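Local coordinates for post-proline cleaving enzyme (PDB 4HVT), which probably cleaves short peptides on the carboxyl side of proline, as a serine-type oligopeptidase of the prolyl oligopeptidase family, at residues Ile286-Asp291 with Ser335-Leu340; Glu300-Leu305 with Thr328-Thr333; Gly568-Ser573 with Lys624-Leu629; Ala575-Pro580 with Glu630-Thr635. All blocks are in the same frame, centred on the assembly; numbering follows the deposited sequence.

Interaction 1: Ile286-Asp291 with Ser335-Leu340; sequences INMPSD and SDKTSL
Lys337 reaches across to the backbone of Asn287 and binds it with the end of its side chain. Its CB points at 286-291 but lies too far back to touch it, and CG and CD carry the chain on in a nearly extended line, packed along its length on Phe312 and Leu325. CE is the first carbon to arrive: it passes the sulfur of Met288 at 3.9 Å (CE to SD) and lies 3.5 Å from Asn287 O. The chain then turns at its last torsion (chi4 65°), which swings NZ onto Asn287 O for a 2.7 Å hydrogen bond. The ammonium lies in the carbonyl plane, with a C=O...N angle of 154°. Both segments are loops of the N-terminal beta-propeller: 286-291 leads from strand 282-285, an edge strand of one four-stranded antiparallel sheet, to strand 293-298 of the next, while 335-340 precedes the last strand of that second sheet. NZ also donates to the carbonyls of Asp329 and Lys332, so three backbone oxygens grip one buried ammonium and tie the two loops to the turn at 328-333. Met288, bent at chi2 and chi3, brings its sulfur beside the lysine and also touches Leu330.

Interaction 2: Glu300-Leu305 with Thr328-Thr333; sequences EYVFWL and TDLLKT
Leu330 sends its two methyls to two different side chains of strand 301-305, CD1 to Val302 and CD2 to the indole of Trp304. Val302 and Trp304 alternate with Tyr301 and Phe303 along the strand, so both extend from the same face of the sheet, the one turned to the loop. The leucine side chain runs at a slant to each of them. On the valine side the meeting is methyl to methyl, Leu330 CD1 lying 4.0 Å from Val302 CG2. Against the indole, CD2 comes in obliquely at the NE1, CE2 and CZ2 side: it is 3.6 Å from Trp304 NE1 and 3.8 Å from Trp304 CZ2. Val302 CG2 itself sits in the plane of the indole at its edge, so valine, tryptophan and leucine close on one another. Leu330 CG stands anti to its own carbonyl carbon (chi1 -69°), which sends the branch out from the turn toward the strand.

The strand belongs to a four-stranded antiparallel sheet of the beta-propeller, paired with 293-298 and 322-326, and 328-333 is the loop that follows 322-326. Met288 adds a further apolar surface against Trp304, and Leu294 and Leu325 pack on Val302 and Trp304 from the flanking strands.

All three touching residues are buried, and the contact between these segments is wholly through apolar side-chain surfaces. The indole N-H points roughly at Val302 CG2, with Leu330 CD2 off to one side; NE1 has no partner in the model, so this polar group is buried unsatisfied among carbon atoms.

Interaction 3: Gly568-Ser573 with Lys624-Leu629; sequences GGLLVS and KKYAPL
Leu570 and Ser573, one turn apart on helix 567-578 of the alpha/beta-hydrolase domain, meet Tyr626 and Pro628 where the chain leaves helix 617-626. The first of these helices begins within a GxSxG sequence consistent with a nucleophile elbow, whose last glycine would be Gly568. Leu570 puts both methyls near one ring carbon: CD1 and CD2 are each 4.2 Å from Tyr626 CE1, with the leucine side chain crossing the tyrosine at about a right angle. CD1 also touches the proline, 4.0 Å from Pro628 CD. One turn further along, Ser573 faces the same pyrrolidine ring through CB, 3.8 Å from Pro628 CG.

Outside this first shell, the proline ring also packs on Val574 and Thr577, so it sits along the side of the helix. Tyr626 is held at its ring by an edge-to-face contact with Phe539 of helix 536-551, and it touches Val574 and Gln578 as well. Met595, from a loop, adds to the apolar surroundings of Leu570. The contact thus packs the exit of helix 617-626 onto the helix behind the elbow, with every touching residue buried.

Ser573 OG lies between its backbone N and carbonyl carbon (chi1 61°), which turns it back over its own helix: Gly569 O at 3.0 Å and Leu570 O at 3.1 Å compete for its one proton, while the same oxygen lies 3.3 Å from Pro628 CG.

Interaction 4: Ala575-Pro580 with Glu630-Thr635; sequences AMTQRP and ENLSLT
The last turn of helix 567-578 passes an irregular loop here, the backbones coming nearest at Thr577 and Leu632, whose CA atoms are 6.5 Å apart. Thr577 supplies the helix side of the contact. Its methyl CG2 is 3.6 Å from Leu632 CD2, the two side chains meeting at a slant, and its CB lies 3.8 Å from Asn631 O. With CG2 anti to the carbonyl carbon, the methyl is offered to the loop while OG1 turns back to its own helix and hydrogen-bonds Ser573 O, with Val574 O also within reach.

A water bridges the two backbones, donating to Thr577 O at 3.0 Å and to Asn631 O at 2.7 Å. It therefore serves a carbonyl at the end of the helix and one in the loop at once. The Asn631 amide faces back along its own chain, where ND2 bonds Lys624 O and Ala627 O and so fastens the loop to the end of helix 617-626.

In the alpha/beta-hydrolase domain, this surface contact lies on the way from helix 617-626 to strand 640-646 of the central sheet. Leu632 also packs against Val663 and Leu664 of helix 655-664, while Gln578 and Arg579 hold the other flank of the helix end against helix 536-551.

Overall arrangement
The four contacts form two pairs, one in each domain. Interactions 1 and 2, with centres 6 Å apart, lie in the beta-propeller; 300-305 and 328-333 both fall between the two segments of interaction 1, and the loops join directly, Asn287 N reaching Leu330 O and Ser339 OG reaching Asp329 OD2. Interactions 3 and 4 come later, in the alpha/beta-hydrolase domain, with centres 9 Å apart. They share helix 567-578, and their segments alternate, so the chain following helix 617-626 runs along that helix toward its end. About 40 to 50 Å separates the centres of the two pairs: one joins propeller loops and a strand, the other packs chain onto a helix of the probable catalytic domain.

Interaction 1: Ile286-Asp291 with Ser335-Leu340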
loop_
_atom_site.group_PDB
_atom_site.type_symbol
_atom_site.label_atom_id
_atom_site.label_comp_id
_atom_site.label_asym_id
_atom_site.label_seq_id
_atom_site.Cartn_x
_atom_site.Cartn_y
_atom_site.Cartn_z
ATOM N N ILE A 286 3.283 -12.634 24.152
ATOM C CA ILE A 286 1.830 -12.608 23.972
ATOM C C ILE A 286 1.344 -13.999 23.520
ATOM O O ILE A 286 1.941 -14.624 22.624
ATOM C CB ILE A 286 1.436 -11.518 22.942
ATOM C CG1 ILE A 286 1.589 -10.160 23.579
ATOM C CG2 ILE A 286 0.025 -11.735 22.420
ATOM C CD1 ILE A 286 1.549 -9.044 22.597
ATOM N N ASN A 287 0.304 -14.474 24.210
ATOM C CA ASN A 287 -0.363 -15.716 23.914
ATOM C C ASN A 287 -1.655 -15.404 23.133
ATOM O O ASN A 287 -2.717 -15.096 23.730
ATOM C CB ASN A 287 -0.670 -16.469 25.223
ATOM C CG ASN A 287 -1.158 -17.897 24.968
ATOM O OD1 ASN A 287 -1.474 -18.245 23.843
ATOM N ND2 ASN A 287 -1.148 -18.741 26.008
ATOM N N MET A 288 -1.488 -15.376 21.804
ATOM C CA MET A 288 -2.600 -15.253 20.861
ATOM C C MET A 288 -2.291 -16.147 19.669
ATOM O O MET A 288 -1.130 -16.604 19.490
ATOM C CB MET A 288 -2.786 -13.790 20.358
ATOM C CG MET A 288 -3.238 -12.779 21.427
ATOM S SD MET A 288 -4.935 -13.074 21.985
ATOM C CE MET A 288 -5.764 -12.381 20.540
ATOM N N PRO A 289 -3.311 -16.480 18.880
ATOM C CA PRO A 289 -3.010 -17.253 17.665
ATOM C C PRO A 289 -1.881 -16.611 16.852
ATOM O O PRO A 289 -1.836 -15.405 16.693
ATOM C CB PRO A 289 -4.367 -17.267 16.917
ATOM C CG PRO A 289 -5.395 -17.122 17.985
ATOM C CD PRO A 289 -4.742 -16.127 18.957
ATOM N N SER A 290 -0.966 -17.419 16.311
ATOM C CA SER A 290 0.216 -16.884 15.683
ATOM C C SER A 290 -0.041 -16.038 14.440
ATOM O O SER A 290 0.772 -15.184 14.127
ATOM C CB SER A 290 1.184 -18.016 15.322
ATOM O OG SER A 290 0.627 -18.908 14.379
ATOM N N ASP A 291 -1.206 -16.214 13.793
ATOM C CA ASP A 291 -1.573 -15.426 12.611
ATOM C C ASP A 291 -2.655 -14.407 12.911
ATOM O O ASP A 291 -3.167 -13.776 11.990
ATOM C CB ASP A 291 -1.940 -16.290 11.401
ATOM C CG ASP A 291 -3.022 -17.337 11.699
ATOM O OD1 ASP A 291 -3.506 -17.503 12.846
ATOM O OD2 ASP A 291 -3.437 -17.991 10.705
ATOM N N SER A 335 -7.144 -20.533 29.664
ATOM C CA SER A 335 -7.861 -20.733 30.962
ATOM C C SER A 335 -8.023 -19.466 31.807
ATOM O O SER A 335 -9.039 -19.293 32.463
ATOM C CB SER A 335 -7.154 -21.777 31.838
ATOM O OG SER A 335 -7.635 -23.063 31.551
ATOM N N ASP A 336 -6.994 -18.625 31.816
ATOM C CA ASP A 336 -7.007 -17.398 32.586
ATOM C C ASP A 336 -7.561 -16.154 31.790
ATOM O O ASP A 336 -7.647 -15.090 32.409
ATOM C CB ASP A 336 -5.590 -17.127 33.177
ATOM C CG ASP A 336 -5.115 -18.206 34.236
ATOM O OD1 ASP A 336 -5.949 -18.860 34.870
ATOM O OD2 ASP A 336 -3.884 -18.376 34.463
ATOM N N LYS A 337 -7.957 -16.270 30.493
ATOM C CA LYS A 337 -8.470 -15.092 29.608
ATOM C C LYS A 337 -9.956 -14.561 29.654
ATOM O O LYS A 337 -10.729 -14.470 28.594
ATOM C CB LYS A 337 -8.259 -15.326 28.144
ATOM C CG LYS A 337 -6.868 -15.097 27.604
ATOM C CD LYS A 337 -6.900 -15.349 26.110
ATOM C CE LYS A 337 -5.768 -14.613 25.453
ATOM N NZ LYS A 337 -4.434 -15.133 25.865
ATOM N N THR A 338 -10.255 -14.026 30.797
ATOM C CA THR A 338 -11.622 -13.790 31.158
ATOM C C THR A 338 -12.309 -12.663 30.379
ATOM O O THR A 338 -13.528 -12.624 30.342
ATOM C CB THR A 338 -11.697 -13.464 32.659
ATOM O OG1 THR A 338 -11.028 -12.229 32.905
ATOM C CG2 THR A 338 -11.039 -14.566 33.519
ATOM N N SER A 339 -11.563 -11.755 29.752
ATOM C CA SER A 339 -12.161 -10.568 29.128
ATOM C C SER A 339 -12.472 -10.697 27.639
ATOM O O SER A 339 -12.928 -9.707 27.021
ATOM C CB SER A 339 -11.266 -9.323 29.315
ATOM O OG SER A 339 -10.077 -9.465 28.597
ATOM N N LEU A 340 -12.203 -11.829 27.015
ATOM C CA LEU A 340 -12.278 -11.848 25.563
ATOM C C LEU A 340 -13.724 -11.772 25.093
ATOM O O LEU A 340 -14.591 -12.477 25.626
ATOM C CB LEU A 340 -11.553 -13.064 24.996
ATOM C CG LEU A 340 -11.616 -13.121 23.481
ATOM C CD1 LEU A 340 -10.208 -13.439 22.964
ATOM C CD2 LEU A 340 -12.660 -14.129 23.012
#

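Interaction 2: Glu300-Leu305 with Thr328-Thr333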
loop_
_atom_site.group_PDB
_atom_site.type_symbol
_atom_site.label_atom_id
_atom_site.label_comp_id
_atom_site.label_asym_id
_atom_site.label_seq_id
_atom_site.Cartn_x
_atom_site.Cartn_y
_atom_site.Cartn_z
ATOM N N GLU A 300 -7.870 0.490 27.884
ATOM C CA GLU A 300 -6.932 -0.619 28.155
ATOM C C GLU A 300 -7.259 -1.903 27.366
ATOM O O GLU A 300 -6.672 -2.938 27.626
ATOM C CB GLU A 300 -6.933 -0.914 29.676
ATOM C CG GLU A 300 -6.305 0.233 30.455
ATOM C CD GLU A 300 -6.183 0.004 31.937
ATOM O OE1 GLU A 300 -6.368 -1.146 32.385
ATOM O OE2 GLU A 300 -5.917 1.012 32.684
ATOM N N TYR A 301 -8.116 -1.827 26.345
ATOM C CA TYR A 301 -8.525 -2.985 25.555
ATOM C C TYR A 301 -7.855 -2.966 24.173
ATOM O O TYR A 301 -7.661 -1.865 23.640
ATOM C CB TYR A 301 -10.050 -3.006 25.397
ATOM C CG TYR A 301 -10.718 -3.317 26.711
ATOM C CD1 TYR A 301 -10.818 -2.347 27.700
ATOM C CD2 TYR A 301 -11.143 -4.596 27.002
ATOM C CE1 TYR A 301 -11.346 -2.630 28.928
ATOM C CE2 TYR A 301 -11.692 -4.880 28.229
ATOM C CZ TYR A 301 -11.763 -3.903 29.192
ATOM O OH TYR A 301 -12.258 -4.182 30.443
ATOM N N VAL A 302 -7.582 -4.122 23.588
ATOM C CA VAL A 302 -6.936 -4.279 22.316
ATOM C C VAL A 302 -7.794 -5.135 21.412
ATOM O O VAL A 302 -8.538 -5.976 21.893
ATOM C CB VAL A 302 -5.513 -4.893 22.455
ATOM C CG1 VAL A 302 -4.536 -3.887 23.051
ATOM C CG2 VAL A 302 -5.571 -6.111 23.307
ATOM N N PHE A 303 -7.767 -4.819 20.123
ATOM C CA PHE A 303 -8.570 -5.488 19.099
ATOM C C PHE A 303 -7.700 -6.312 18.216
ATOM O O PHE A 303 -6.713 -5.805 17.683
ATOM C CB PHE A 303 -9.282 -4.463 18.228
ATOM C CG PHE A 303 -10.146 -3.497 19.011
ATOM C CD1 PHE A 303 -11.268 -3.950 19.596
ATOM C CD2 PHE A 303 -9.779 -2.168 19.200
ATOM C CE1 PHE A 303 -12.075 -3.138 20.348
ATOM C CE2 PHE A 303 -10.570 -1.349 19.974
ATOM C CZ PHE A 303 -11.695 -1.850 20.588
ATOM N N TRP A 304 -8.100 -7.570 17.951
ATOM C CA TRP A 304 -7.310 -8.507 17.205
ATOM C C TRP A 304 -8.176 -9.157 16.132
ATOM O O TRP A 304 -9.321 -9.583 16.373
ATOM C CB TRP A 304 -6.715 -9.576 18.112
ATOM C CG TRP A 304 -5.613 -9.073 18.981
ATOM C CD1 TRP A 304 -5.741 -8.225 20.040
ATOM C CD2 TRP A 304 -4.192 -9.346 18.863
ATOM N NE1 TRP A 304 -4.489 -7.915 20.572
ATOM C CE2 TRP A 304 -3.530 -8.613 19.875
ATOM C CE3 TRP A 304 -3.413 -10.136 17.972
ATOM C CZ2 TRP A 304 -2.138 -8.669 20.054
ATOM C CZ3 TRP A 304 -2.048 -10.177 18.155
ATOM C CH2 TRP A 304 -1.421 -9.472 19.211
ATOM N N LEU A 305 -7.622 -9.188 14.930
ATOM C CA LEU A 305 -8.225 -9.855 13.782
ATOM C C LEU A 305 -7.705 -11.278 13.675
ATOM O O LEU A 305 -6.509 -11.490 13.807
ATOM C CB LEU A 305 -7.866 -9.115 12.489
ATOM C CG LEU A 305 -8.328 -9.685 11.144
ATOM C CD1 LEU A 305 -9.846 -9.680 11.112
ATOM C CD2 LEU A 305 -7.715 -8.915 9.997
ATOM N N THR A 328 -3.999 -7.040 29.551
ATOM C CA THR A 328 -3.381 -7.971 30.529
ATOM C C THR A 328 -3.696 -9.424 30.157
ATOM O O THR A 328 -2.880 -10.305 30.416
ATOM C CB THR A 328 -3.798 -7.730 31.974
ATOM O OG1 THR A 328 -5.223 -7.860 32.097
ATOM C CG2 THR A 328 -3.312 -6.356 32.387
ATOM N N ASP A 329 -4.831 -9.671 29.528
ATOM C CA ASP A 329 -5.192 -11.024 29.119
ATOM C C ASP A 329 -4.344 -11.500 27.943
ATOM O O ASP A 329 -4.296 -12.699 27.684
ATOM C CB ASP A 329 -6.666 -11.169 28.772
ATOM C CG ASP A 329 -7.560 -11.390 29.985
ATOM O OD1 ASP A 329 -7.066 -11.684 31.093
ATOM O OD2 ASP A 329 -8.763 -11.287 29.781
ATOM N N LEU A 330 -3.622 -10.612 27.274
ATOM C CA LEU A 330 -2.684 -11.059 26.234
ATOM C C LEU A 330 -1.607 -11.983 26.741
ATOM O O LEU A 330 -1.122 -12.807 25.990
ATOM C CB LEU A 330 -1.984 -9.891 25.588
ATOM C CG LEU A 330 -2.834 -8.986 24.713
ATOM C CD1 LEU A 330 -2.084 -7.724 24.307
ATOM C CD2 LEU A 330 -3.329 -9.710 23.488
ATOM N N LEU A 331 -1.254 -11.825 28.000
ATOM C CA LEU A 331 -0.152 -12.601 28.628
ATOM C C LEU A 331 -0.599 -13.884 29.275
ATOM O O LEU A 331 0.258 -14.630 29.832
ATOM C CB LEU A 331 0.564 -11.659 29.614
ATOM C CG LEU A 331 1.118 -10.375 28.976
ATOM C CD1 LEU A 331 1.900 -9.540 29.997
ATOM C CD2 LEU A 331 1.966 -10.717 27.764
ATOM N N LYS A 332 -1.891 -14.173 29.253
ATOM C CA LYS A 332 -2.478 -15.244 30.044
ATOM C C LYS A 332 -2.797 -16.439 29.176
ATOM O O LYS A 332 -2.995 -16.328 27.941
ATOM C CB LYS A 332 -3.770 -14.773 30.750
ATOM C CG LYS A 332 -3.554 -13.604 31.679
ATOM C CD LYS A 332 -4.682 -13.453 32.687
ATOM C CE LYS A 332 -4.440 -12.236 33.583
ATOM N NZ LYS A 332 -5.147 -12.365 34.881
ATOM N N THR A 333 -2.856 -17.612 29.832
ATOM C CA THR A 333 -3.335 -18.804 29.132
ATOM C C THR A 333 -4.803 -18.625 28.789
ATOM O O THR A 333 -5.497 -17.786 29.391
ATOM C CB THR A 333 -3.229 -20.069 29.995
ATOM O OG1 THR A 333 -3.951 -19.872 31.230
ATOM C CG2 THR A 333 -1.762 -20.368 30.285
#

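Interaction 3: Gly568-Ser573 with Lys624-Leu629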
loop_
_atom_site.group_PDB
_atom_site.type_symbol
_atom_site.label_atom_id
_atom_site.label_comp_id
_atom_site.label_asym_id
_atom_site.label_seq_id
_atom_site.Cartn_x
_atom_site.Cartn_y
_atom_site.Cartn_z
ATOM N N GLY A 568 0.663 -7.674 -8.948
ATOM C CA GLY A 568 -0.196 -7.482 -10.119
ATOM C C GLY A 568 0.621 -7.512 -11.399
ATOM O O GLY A 568 0.087 -7.770 -12.460
ATOM N N GLY A 569 1.920 -7.230 -11.301
ATOM C CA GLY A 569 2.837 -7.393 -12.408
ATOM C C GLY A 569 3.040 -8.838 -12.801
ATOM O O GLY A 569 3.102 -9.123 -13.980
ATOM N N LEU A 570 3.087 -9.756 -11.820
ATOM C CA LEU A 570 3.006 -11.218 -12.106
ATOM C C LEU A 570 1.713 -11.628 -12.784
ATOM O O LEU A 570 1.704 -12.302 -13.813
ATOM C CB LEU A 570 3.241 -12.046 -10.821
ATOM C CG LEU A 570 3.113 -13.536 -10.908
ATOM C CD1 LEU A 570 4.094 -14.105 -11.925
ATOM C CD2 LEU A 570 3.224 -14.224 -9.551
ATOM N N LEU A 571 0.603 -11.157 -12.216
ATOM C CA LEU A 571 -0.716 -11.415 -12.740
ATOM C C LEU A 571 -0.753 -11.136 -14.251
ATOM O O LEU A 571 -1.150 -11.969 -15.018
ATOM C CB LEU A 571 -1.744 -10.583 -12.028
ATOM C CG LEU A 571 -3.148 -10.562 -12.675
ATOM C CD1 LEU A 571 -3.765 -11.947 -12.669
ATOM C CD2 LEU A 571 -4.027 -9.559 -11.960
ATOM N N VAL A 572 -0.331 -9.947 -14.651
ATOM C CA VAL A 572 -0.541 -9.536 -16.028
ATOM C C VAL A 572 0.489 -10.139 -16.995
ATOM O O VAL A 572 0.185 -10.321 -18.144
ATOM C CB VAL A 572 -0.665 -8.002 -16.230
ATOM C CG1 VAL A 572 -1.848 -7.416 -15.504
ATOM C CG2 VAL A 572 0.630 -7.267 -15.969
ATOM N N SER A 573 1.692 -10.452 -16.520
ATOM C CA SER A 573 2.642 -11.186 -17.307
ATOM C C SER A 573 2.260 -12.650 -17.474
ATOM O O SER A 573 2.536 -13.222 -18.534
ATOM C CB SER A 573 4.044 -11.021 -16.784
ATOM O OG SER A 573 4.200 -11.487 -15.450
ATOM N N LYS A 624 6.438 -23.441 -12.247
ATOM C CA LYS A 624 6.826 -23.486 -13.646
ATOM C C LYS A 624 5.658 -23.577 -14.607
ATOM O O LYS A 624 5.843 -23.223 -15.726
ATOM C CB LYS A 624 7.782 -24.683 -13.913
ATOM C CG LYS A 624 9.171 -24.438 -13.335
ATOM C CD LYS A 624 10.052 -25.692 -13.278
ATOM C CE LYS A 624 10.414 -26.202 -14.631
ATOM N NZ LYS A 624 11.338 -27.371 -14.517
ATOM N N LYS A 625 4.491 -24.068 -14.208
ATOM C CA LYS A 625 3.358 -24.100 -15.115
ATOM C C LYS A 625 2.888 -22.690 -15.533
ATOM O O LYS A 625 2.305 -22.518 -16.635
ATOM C CB LYS A 625 2.175 -24.869 -14.551
ATOM C CG LYS A 625 2.403 -26.352 -14.377
ATOM C CD LYS A 625 1.205 -26.967 -13.680
ATOM C CE LYS A 625 1.547 -28.311 -13.040
ATOM N NZ LYS A 625 0.365 -28.752 -12.230
ATOM N N TYR A 626 3.116 -21.701 -14.670
ATOM C CA TYR A 626 2.661 -20.355 -14.953
ATOM C C TYR A 626 3.743 -19.339 -15.107
ATOM O O TYR A 626 3.473 -18.267 -15.717
ATOM C CB TYR A 626 1.624 -19.851 -13.948
ATOM C CG TYR A 626 2.145 -19.553 -12.554
ATOM C CD1 TYR A 626 2.871 -18.410 -12.308
ATOM C CD2 TYR A 626 1.861 -20.402 -11.484
ATOM C CE1 TYR A 626 3.334 -18.109 -11.033
ATOM C CE2 TYR A 626 2.333 -20.109 -10.203
ATOM C CZ TYR A 626 3.025 -18.944 -9.975
ATOM O OH TYR A 626 3.464 -18.700 -8.673
ATOM N N ALA A 627 4.940 -19.610 -14.578
ATOM C CA ALA A 627 5.981 -18.595 -14.526
ATOM C C ALA A 627 6.201 -18.043 -15.947
ATOM O O ALA A 627 6.469 -18.816 -16.834
ATOM C CB ALA A 627 7.265 -19.179 -13.949
ATOM N N PRO A 628 6.069 -16.713 -16.145
ATOM C CA PRO A 628 6.119 -16.216 -17.556
ATOM C C PRO A 628 7.407 -16.552 -18.275
ATOM O O PRO A 628 7.367 -16.905 -19.477
ATOM C CB PRO A 628 5.924 -14.688 -17.410
ATOM C CG PRO A 628 5.279 -14.522 -16.104
ATOM C CD PRO A 628 5.714 -15.668 -15.189
ATOM N N LEU A 629 8.549 -16.542 -17.585
ATOM C CA LEU A 629 9.846 -16.778 -18.303
ATOM C C LEU A 629 9.995 -18.215 -18.710
ATOM O O LEU A 629 10.830 -18.535 -19.612
ATOM C CB LEU A 629 11.052 -16.373 -17.447
ATOM C CG LEU A 629 11.127 -14.901 -17.018
ATOM C CD1 LEU A 629 12.301 -14.731 -16.058
ATOM C CD2 LEU A 629 11.315 -14.012 -18.224
#

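Interaction 4: Ala575-Pro580 with Glu630-Thr635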
loop_
_atom_site.group_PDB
_atom_site.type_symbol
_atom_site.label_atom_id
_atom_site.label_comp_id
_atom_site.label_asym_id
_atom_site.label_seq_id
_atom_site.Cartn_x
_atom_site.Cartn_y
_atom_site.Cartn_z
ATOM N N ALA A 575 -1.011 -13.505 -17.480
ATOM C CA ALA A 575 -2.186 -13.381 -18.319
ATOM C C ALA A 575 -1.770 -13.334 -19.787
ATOM O O ALA A 575 -2.354 -13.987 -20.660
ATOM C CB ALA A 575 -3.008 -12.154 -17.949
ATOM N N MET A 576 -0.756 -12.526 -20.092
ATOM C CA MET A 576 -0.444 -12.254 -21.482
ATOM C C MET A 576 0.323 -13.419 -22.084
ATOM O O MET A 576 0.297 -13.611 -23.307
ATOM C CB MET A 576 0.379 -10.968 -21.614
ATOM C CG MET A 576 1.819 -11.032 -21.145
ATOM S SD MET A 576 2.815 -9.535 -21.393
ATOM C CE MET A 576 3.317 -9.789 -23.029
ATOM N N THR A 577 0.990 -14.203 -21.235
ATOM C CA THR A 577 1.670 -15.375 -21.737
ATOM C C THR A 577 0.738 -16.622 -21.823
ATOM O O THR A 577 0.890 -17.423 -22.715
ATOM C CB THR A 577 2.985 -15.697 -20.971
ATOM O OG1 THR A 577 2.726 -15.844 -19.567
ATOM C CG2 THR A 577 4.048 -14.564 -21.184
ATOM N N GLN A 578 -0.203 -16.820 -20.911
ATOM C CA GLN A 578 -1.198 -17.916 -21.058
ATOM C C GLN A 578 -2.295 -17.689 -22.040
ATOM O O GLN A 578 -2.776 -18.643 -22.713
ATOM C CB GLN A 578 -1.844 -18.184 -19.701
ATOM C CG GLN A 578 -0.946 -18.845 -18.772
ATOM C CD GLN A 578 -1.629 -19.284 -17.493
ATOM O OE1 GLN A 578 -2.752 -18.917 -17.223
ATOM N NE2 GLN A 578 -0.957 -20.105 -16.737
ATOM N N ARG A 579 -2.726 -16.434 -22.157
ATOM C CA ARG A 579 -3.896 -16.105 -22.939
ATOM C C ARG A 579 -3.678 -14.863 -23.832
ATOM O O ARG A 579 -4.448 -13.865 -23.778
ATOM C CB ARG A 579 -5.097 -15.952 -22.011
ATOM C CG ARG A 579 -5.491 -17.187 -21.229
ATOM C CD ARG A 579 -6.056 -18.313 -22.099
ATOM N NE ARG A 579 -7.266 -17.966 -22.801
ATOM C CZ ARG A 579 -8.497 -17.965 -22.294
ATOM N NH1 ARG A 579 -8.722 -18.279 -21.007
ATOM N NH2 ARG A 579 -9.509 -17.590 -23.085
ATOM N N PRO A 580 -2.624 -14.897 -24.656
ATOM C CA PRO A 580 -2.257 -13.706 -25.403
ATOM C C PRO A 580 -3.409 -13.185 -26.297
ATOM O O PRO A 580 -3.557 -11.958 -26.521
ATOM C CB PRO A 580 -1.082 -14.176 -26.247
ATOM C CG PRO A 580 -1.165 -15.694 -26.303
ATOM C CD PRO A 580 -1.724 -16.048 -24.948
ATOM N N GLU A 630 9.180 -19.093 -18.120
ATOM C CA GLU A 630 9.141 -20.523 -18.474
ATOM C C GLU A 630 8.085 -20.869 -19.537
ATOM O O GLU A 630 7.984 -22.028 -19.977
ATOM C CB GLU A 630 8.852 -21.383 -17.258
ATOM C CG GLU A 630 9.945 -21.360 -16.211
ATOM C CD GLU A 630 11.244 -22.015 -16.685
ATOM O OE1 GLU A 630 11.244 -23.236 -17.004
ATOM O OE2 GLU A 630 12.274 -21.315 -16.760
ATOM N N ASN A 631 7.317 -19.889 -19.991
ATOM C CA ASN A 631 6.172 -20.175 -20.863
ATOM C C ASN A 631 6.138 -19.116 -21.959
ATOM O O ASN A 631 5.111 -18.603 -22.302
ATOM C CB ASN A 631 4.854 -20.240 -20.076
ATOM C CG ASN A 631 4.799 -21.460 -19.158
ATOM O OD1 ASN A 631 4.475 -22.579 -19.605
ATOM N ND2 ASN A 631 5.213 -21.278 -17.914
ATOM N N LEU A 632 7.302 -18.793 -22.494
ATOM C CA LEU A 632 7.421 -17.842 -23.602
ATOM C C LEU A 632 7.905 -18.525 -24.884
ATOM O O LEU A 632 8.877 -19.243 -24.885
ATOM C CB LEU A 632 8.434 -16.773 -23.285
ATOM C CG LEU A 632 8.101 -15.526 -22.503
ATOM C CD1 LEU A 632 9.391 -14.756 -22.324
ATOM C CD2 LEU A 632 7.085 -14.627 -23.130
ATOM N N SER A 633 7.285 -18.205 -26.004
ATOM C CA SER A 633 7.704 -18.793 -27.281
ATOM C C SER A 633 8.125 -17.674 -28.209
ATOM O O SER A 633 7.387 -16.706 -28.353
ATOM C CB SER A 633 6.521 -19.568 -27.879
ATOM O OG SER A 633 6.740 -19.931 -29.227
ATOM N N LEU A 634 9.277 -17.814 -28.864
ATOM C CA LEU A 634 9.750 -16.793 -29.844
ATOM C C LEU A 634 8.801 -16.476 -30.999
ATOM O O LEU A 634 8.816 -15.366 -31.524
ATOM C CB LEU A 634 11.098 -17.200 -30.454
ATOM N N THR A 635 8.019 -17.460 -31.428
ATOM C CA THR A 635 7.192 -17.330 -32.626
ATOM C C THR A 635 5.756 -16.967 -32.319
ATOM O O THR A 635 4.896 -16.961 -33.185
ATOM C CB THR A 635 7.225 -18.632 -33.428
ATOM O OG1 THR A 635 6.535 -19.643 -32.694
ATOM C CG2 THR A 635 8.682 -19.088 -33.713
HETATM O O HOH W 1 3.214 -18.469 -24.224
#